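Local atomic coordinates of Pol protein (PDB entry 6TJU), a protein that probably binds DNA through this C-terminal domain of its integrase part, which is thought to integrate the viral genome into host DNA. Residues G27-L32 with A39-S44. Residues are numbered along the deposited sequence; the frame is centred on the assembly and turned at random.
Sequences GPQEAL and ALIPVS
The side chain of L32 points toward 39-44, and chi1 of -64° sets its CG beside the backbone N, against P42. L32 CG and its two methyls come against the P42 ring, with L32 CG 4.0 Å from P42 CG. I41 starts out away from 27-32 at its CB, but CG1 lies beside the backbone N and the chain brings CD1 back to 4.0 Å from A31 CB. The second branch of I41, CG2, touches Q29 CB at 3.9 Å. Q29 CG comes to 3.8 Å from P42 O, and the chain then bends at chi2. One hydrogen bond joins the backbones, from L32 N to L40 O, at 2.8 Å and nearly straight (171°). The same oxygen also receives a CA-H contact from A31. P42 has no backbone N-H; its CD lies 3.5 Å from E30 O. A31 CB and A39 CB meet at 4.2 Å on the buried side, where I41 also packs on F15 and I51, and A39 on L56. Q29 pairs with Y13 in one sheet, and I41 with Q49 in the other. The strands 27-30 and 39-42 lie at 111° to each other. A31 and L32 link strand 26-30 to strand 33-35, an edge of the second sheet. Two small antiparallel sheets packed nearly at right angles around an apolar core are typical of the SH3-like fold of retroviral integrase C-terminal domains.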
loop_
_atom_site.group_PDB
_atom_site.type_symbol
_atom_site.label_atom_id
_atom_site.label_comp_id
_atom_site.label_asym_id
_atom_site.label_seq_id
_atom_site.Cartn_x
_atom_site.Cartn_y
_atom_site.Cartn_z
ATOM N N GLY A 27 5.488 -4.790 2.019
ATOM C CA GLY A 27 5.148 -3.735 3.003
ATOM C C GLY A 27 5.157 -4.253 4.436
ATOM O O GLY A 27 5.867 -5.226 4.747
ATOM N N PRO A 28 4.348 -3.670 5.366
ATOM C CA PRO A 28 3.438 -2.557 5.108
ATOM C C PRO A 28 4.150 -1.264 4.704
ATOM O O PRO A 28 5.338 -1.086 5.066
ATOM C CB PRO A 28 2.731 -2.336 6.457
ATOM C CG PRO A 28 2.870 -3.648 7.178
ATOM C CD PRO A 28 4.205 -4.184 6.731
ATOM N N GLN A 29 3.459 -0.434 3.955
ATOM C CA GLN A 29 3.910 0.898 3.514
ATOM C C GLN A 29 2.841 1.911 3.906
ATOM O O GLN A 29 1.614 1.619 3.799
ATOM C CB GLN A 29 4.063 1.015 1.990
ATOM C CG GLN A 29 5.393 0.587 1.439
ATOM C CD GLN A 29 6.573 1.287 2.067
ATOM O OE1 GLN A 29 6.524 2.436 2.538
ATOM N NE2 GLN A 29 7.650 0.542 2.072
ATOM N N GLU A 30 3.285 3.099 4.264
ATOM C CA GLU A 30 2.383 4.257 4.519
ATOM C C GLU A 30 1.796 4.765 3.194
ATOM O O GLU A 30 2.554 5.019 2.236
ATOM C CB GLU A 30 3.126 5.359 5.255
ATOM C CG GLU A 30 2.257 6.541 5.643
ATOM C CD GLU A 30 3.085 7.616 6.300
ATOM O OE1 GLU A 30 4.320 7.533 6.248
ATOM O OE2 GLU A 30 2.504 8.509 6.845
ATOM N N ALA A 31 0.470 4.843 3.116
ATOM C CA ALA A 31 -0.244 5.324 1.912
ATOM C C ALA A 31 0.014 6.825 1.792
ATOM O O ALA A 31 0.042 7.529 2.843
ATOM C CB ALA A 31 -1.720 4.989 1.956
ATOM N N LEU A 32 0.289 7.281 0.568
ATOM C CA LEU A 32 0.579 8.706 0.299
ATOM C C LEU A 32 -0.741 9.410 0.059
ATOM O O LEU A 32 -0.841 10.560 0.401
ATOM C CB LEU A 32 1.467 8.845 -0.928
ATOM C CG LEU A 32 2.860 8.232 -0.821
ATOM C CD1 LEU A 32 3.629 8.490 -2.086
ATOM C CD2 LEU A 32 3.644 8.751 0.391
ATOM N N ALA A 39 -5.493 2.878 -2.847
ATOM C CA ALA A 39 -4.530 3.709 -2.093
ATOM C C ALA A 39 -3.278 3.911 -2.938
ATOM O O ALA A 39 -2.896 2.994 -3.737
ATOM C CB ALA A 39 -4.200 3.071 -0.766
ATOM N N LEU A 40 -2.650 5.074 -2.786
ATOM C CA LEU A 40 -1.389 5.378 -3.508
ATOM C C LEU A 40 -0.216 4.915 -2.644
ATOM O O LEU A 40 0.047 5.504 -1.584
ATOM C CB LEU A 40 -1.310 6.863 -3.839
ATOM C CG LEU A 40 -0.114 7.266 -4.683
ATOM C CD1 LEU A 40 -0.139 6.611 -6.052
ATOM C CD2 LEU A 40 -0.100 8.765 -4.819
ATOM N N ILE A 41 0.444 3.868 -3.104
ATOM C CA ILE A 41 1.492 3.147 -2.343
ATOM C C ILE A 41 2.831 3.379 -3.017
ATOM O O ILE A 41 2.932 3.191 -4.211
ATOM C CB ILE A 41 1.191 1.644 -2.270
ATOM C CG1 ILE A 41 -0.203 1.326 -1.701
ATOM C CG2 ILE A 41 2.315 0.992 -1.492
ATOM C CD1 ILE A 41 -0.529 1.997 -0.365
ATOM N N PRO A 42 3.893 3.766 -2.276
ATOM C CA PRO A 42 5.246 3.746 -2.817
ATOM C C PRO A 42 5.658 2.310 -3.150
ATOM O O PRO A 42 5.598 1.499 -2.274
ATOM C CB PRO A 42 6.124 4.294 -1.686
ATOM C CG PRO A 42 5.174 5.030 -0.763
ATOM C CD PRO A 42 3.843 4.337 -0.921
ATOM N N VAL A 43 6.025 2.039 -4.403
ATOM C CA VAL A 43 6.411 0.683 -4.887
ATOM C C VAL A 43 7.885 0.668 -5.327
ATOM O O VAL A 43 8.396 -0.421 -5.588
ATOM C CB VAL A 43 5.450 0.178 -5.995
ATOM C CG1 VAL A 43 3.967 0.175 -5.553
ATOM C CG2 VAL A 43 5.630 0.917 -7.326
ATOM N N SER A 44 8.559 1.815 -5.390
ATOM C CA SER A 44 10.008 1.926 -5.685
ATOM C C SER A 44 10.506 3.276 -5.177
ATOM O O SER A 44 9.741 4.074 -4.617
ATOM C CB SER A 44 10.283 1.753 -7.173
ATOM O OG SER A 44 9.655 2.800 -7.927
#